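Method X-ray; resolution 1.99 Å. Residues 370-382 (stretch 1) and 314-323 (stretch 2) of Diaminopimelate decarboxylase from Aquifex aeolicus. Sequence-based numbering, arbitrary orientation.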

# COMPACT_ATOMS: atom_id res chain seq x y z
N ALA B 370 7.48 14.32 -14.46
CA ALA B 370 6.77 13.16 -14.97
C ALA B 370 7.50 11.87 -14.61
O ALA B 370 8.67 11.69 -14.97
CB ALA B 370 6.56 13.27 -16.49
N VAL B 371 6.80 11.00 -13.89
CA VAL B 371 7.31 9.67 -13.54
C VAL B 371 6.73 8.68 -14.56
O VAL B 371 5.51 8.50 -14.64
CB VAL B 371 6.91 9.25 -12.08
CG1 VAL B 371 7.51 7.89 -11.71
CG2 VAL B 371 7.33 10.34 -11.06
N LEU B 372 7.60 8.06 -15.35
CA LEU B 372 7.12 7.23 -16.47
C LEU B 372 6.78 5.82 -16.01
O LEU B 372 7.12 5.44 -14.89
CB LEU B 372 8.15 7.19 -17.61
CG LEU B 372 8.61 8.53 -18.20
CD1 LEU B 372 9.50 8.26 -19.42
CD2 LEU B 372 7.43 9.44 -18.56
N SER B 373 6.08 5.07 -16.88
CA SER B 373 5.88 3.62 -16.68
C SER B 373 5.06 3.34 -15.42
O SER B 373 5.27 2.35 -14.72
CB SER B 373 7.24 2.89 -16.60
OG SER B 373 8.17 3.41 -17.54
N ALA B 374 4.07 4.21 -15.17
CA ALA B 374 3.32 4.16 -13.92
C ALA B 374 1.87 3.67 -14.07
O ALA B 374 1.09 3.76 -13.11
CB ALA B 374 3.38 5.52 -13.23
N GLY B 375 1.55 3.12 -15.24
CA GLY B 375 0.17 2.74 -15.57
C GLY B 375 -0.28 1.39 -15.03
O GLY B 375 -1.48 1.08 -14.96
N ALA B 376 0.71 0.58 -14.63
CA ALA B 376 0.48 -0.78 -14.12
C ALA B 376 1.09 -0.91 -12.74
O ALA B 376 2.25 -0.51 -12.53
CB ALA B 376 1.07 -1.82 -15.08
N TYR B 377 0.32 -1.46 -11.80
CA TYR B 377 0.78 -1.59 -10.39
C TYR B 377 1.20 -0.22 -9.81
O TYR B 377 2.15 -0.12 -9.04
CB TYR B 377 1.90 -2.64 -10.30
CG TYR B 377 1.52 -3.90 -11.05
CD1 TYR B 377 0.55 -4.77 -10.52
CD2 TYR B 377 2.06 -4.20 -12.29
CE1 TYR B 377 0.16 -5.93 -11.21
CE2 TYR B 377 1.67 -5.36 -13.00
CZ TYR B 377 0.72 -6.21 -12.44
OH TYR B 377 0.35 -7.34 -13.13
N GLY B 378 0.49 0.83 -10.23
CA GLY B 378 0.75 2.20 -9.76
C GLY B 378 -0.41 2.61 -8.87
O GLY B 378 -0.42 2.36 -7.66
N PHE B 379 -1.44 3.20 -9.47
CA PHE B 379 -2.63 3.49 -8.69
C PHE B 379 -3.18 2.25 -7.98
O PHE B 379 -3.73 2.36 -6.88
CB PHE B 379 -3.76 4.13 -9.54
CG PHE B 379 -4.85 4.73 -8.70
CD1 PHE B 379 -4.79 6.08 -8.33
CD2 PHE B 379 -5.91 3.95 -8.23
CE1 PHE B 379 -5.80 6.65 -7.53
CE2 PHE B 379 -6.90 4.51 -7.40
CZ PHE B 379 -6.84 5.86 -7.05
N ALA B 380 -3.04 1.09 -8.60
CA ALA B 380 -3.57 -0.17 -8.07
C ALA B 380 -3.07 -0.46 -6.63
O ALA B 380 -3.80 -1.07 -5.83
CB ALA B 380 -3.25 -1.35 -9.01
N MET B 381 -1.86 -0.01 -6.30
CA MET B 381 -1.27 -0.23 -4.97
C MET B 381 -1.27 1.03 -4.09
O MET B 381 -0.70 1.03 -3.01
CB MET B 381 0.15 -0.80 -5.10
CG MET B 381 0.22 -2.08 -5.96
SD MET B 381 1.87 -2.84 -6.00
CE MET B 381 1.82 -3.85 -4.55
N SER B 382 -1.93 2.08 -4.57
CA SER B 382 -2.04 3.36 -3.86
C SER B 382 -2.92 3.25 -2.60
O SER B 382 -4.01 2.61 -2.61
CB SER B 382 -2.57 4.43 -4.82
OG SER B 382 -2.63 5.70 -4.20
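Stretch 2, residues 314-323: NDLIRPSIYN

The contact between these two loop-rich stretches carries a single direct hydrogen bond, and it sits at one end: S382 OG donates to the backbone carbonyl N314 O at 2.6 Å. The same carbonyl lies 3.1 Å from S382 CA in a CA-H...O contact, so one backbone oxygen receives both the hydroxyl and the alpha carbon of the serine. A water adds a second link, donating to S382 OG and to D315 OD1, each at 2.9 Å. The t rotamer of S382 thus serves a main-chain acceptor and a bridging water with one atom.

From this polar end stretch 2 runs as an irregular chain through N314, D315 and L316, then turns into a short helix that includes 318-322; I321 N to I317 O (3.1 Å) and Y322 N to R318 O (2.9 Å) hold its short run of helix. N323 leaves helical geometry with positive phi. Stretch 1 comes out of a strand at V371, passes through a loop, and closes in a 3-10 segment, 379-381, braced by M381 N to G378 O at 3.1 Å and S382 N to F379 O at 2.9 Å. The register follows no simple ladder: D315 CA lies 4.8 Å from S382 CA, L316 CA 5.0 Å from G378 CA, and I317 CA 6.7 Å from M381 CA.

The close approach at L316 is made over a glycine. G378 CA meets L316 CD1 at 3.8 Å, and an ideal CB on G378 would lie 2.3 Å from A374 O, a clash within its own loop. The backbone of L316 puts CB sideways, but chi1 t and chi2 p bring the end of the side chain nearer, where CD2 packs on V371 CG1 at 3.6 Å and A374 CB at 4.3 Å. Nearby, D315 O and G378 O stand 3.5 Å apart; both are acceptors, so the pair gives no bond.

M381 has the largest area of stretch 1 covered by the other. Its CB touches I317 CG2 at 3.7 Å, while its CE reaches the helix, 4.3 Å from I321 CD1 and 3.8 Å from Y322 OH. R318 contributes its aliphatic part: CG is 3.6 Å from Y377 O, and CD is 4.2 Å from Y377 CB. That carbonyl is buried here with no polar partner, a cost the contact leaves unpaid. The rule to read is economical: apolar side chains, the aliphatic part of R318 and a glycine make up the packing, and one serine pins the end.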

# COMPACT_ATOMS: atom_id res chain seq x y z
N ASN B 314 2.67 6.39 -1.21
CA ASN B 314 1.22 6.29 -1.16
C ASN B 314 0.58 6.33 -2.53
O ASN B 314 -0.53 5.82 -2.71
CB ASN B 314 0.64 7.45 -0.32
CG ASN B 314 0.99 8.83 -0.89
OD1 ASN B 314 2.17 9.19 -1.06
ND2 ASN B 314 -0.03 9.61 -1.18
N ASP B 315 1.27 6.95 -3.49
CA ASP B 315 0.79 7.10 -4.88
C ASP B 315 1.40 6.06 -5.80
O ASP B 315 0.70 5.47 -6.64
CB ASP B 315 1.11 8.50 -5.42
CG ASP B 315 0.43 9.61 -4.62
OD1 ASP B 315 -0.82 9.70 -4.64
OD2 ASP B 315 1.15 10.40 -3.97
N LEU B 316 2.71 5.82 -5.64
CA LEU B 316 3.43 4.85 -6.46
C LEU B 316 4.42 4.18 -5.54
O LEU B 316 5.40 4.80 -5.09
CB LEU B 316 4.17 5.53 -7.63
CG LEU B 316 5.06 4.65 -8.54
CD1 LEU B 316 4.30 3.50 -9.18
CD2 LEU B 316 5.76 5.50 -9.62
N ILE B 317 4.16 2.91 -5.25
CA ILE B 317 4.90 2.22 -4.19
C ILE B 317 6.14 1.47 -4.71
O ILE B 317 6.97 1.04 -3.92
CB ILE B 317 3.95 1.26 -3.42
CG1 ILE B 317 4.47 0.99 -1.99
CG2 ILE B 317 3.70 -0.03 -4.25
CD1 ILE B 317 3.40 0.30 -1.07
N ARG B 318 6.25 1.29 -6.03
CA ARG B 318 7.25 0.37 -6.59
C ARG B 318 8.71 0.73 -6.21
O ARG B 318 9.47 -0.17 -5.82
CB ARG B 318 7.06 0.20 -8.10
CG ARG B 318 5.66 -0.32 -8.50
CD ARG B 318 5.58 -0.68 -9.99
NE ARG B 318 6.34 -1.90 -10.28
CZ ARG B 318 7.49 -1.93 -10.95
NH1 ARG B 318 8.05 -0.82 -11.42
NH2 ARG B 318 8.09 -3.09 -11.15
N PRO B 319 9.13 2.02 -6.36
CA PRO B 319 10.50 2.37 -5.93
C PRO B 319 10.78 1.99 -4.47
O PRO B 319 11.77 1.32 -4.19
CB PRO B 319 10.54 3.89 -6.13
CG PRO B 319 9.58 4.12 -7.26
CD PRO B 319 8.45 3.19 -6.95
N SER B 320 9.87 2.37 -3.57
CA SER B 320 10.03 2.14 -2.13
C SER B 320 10.17 0.67 -1.76
O SER B 320 11.10 0.29 -1.04
CB SER B 320 8.85 2.74 -1.36
OG SER B 320 9.03 2.56 0.04
N ILE B 321 9.27 -0.17 -2.27
CA ILE B 321 9.23 -1.56 -1.82
C ILE B 321 10.01 -2.55 -2.67
O ILE B 321 10.35 -3.64 -2.19
CB ILE B 321 7.77 -2.07 -1.55
CG1 ILE B 321 6.98 -2.20 -2.86
CG2 ILE B 321 7.08 -1.16 -0.52
CD1 ILE B 321 5.63 -2.92 -2.71
N TYR B 322 10.33 -2.16 -3.92
CA TYR B 322 11.09 -3.03 -4.82
C TYR B 322 12.46 -2.47 -5.24
O TYR B 322 13.22 -3.16 -5.93
CB TYR B 322 10.28 -3.40 -6.08
CG TYR B 322 8.90 -3.98 -5.85
CD1 TYR B 322 8.71 -5.12 -5.05
CD2 TYR B 322 7.78 -3.43 -6.47
CE1 TYR B 322 7.43 -5.67 -4.86
CE2 TYR B 322 6.52 -3.96 -6.29
CZ TYR B 322 6.34 -5.08 -5.48
OH TYR B 322 5.07 -5.61 -5.32
N ASN B 323 12.76 -1.24 -4.82
CA ASN B 323 13.86 -0.42 -5.38
C ASN B 323 13.74 -0.34 -6.90
O ASN B 323 14.75 -0.31 -7.62
CB ASN B 323 15.26 -0.91 -4.93
CG ASN B 323 16.40 0.06 -5.32
OD1 ASN B 323 16.22 1.28 -5.46
ND2 ASN B 323 17.59 -0.49 -5.50
O HOH W 1 -2.75 8.00 -5.91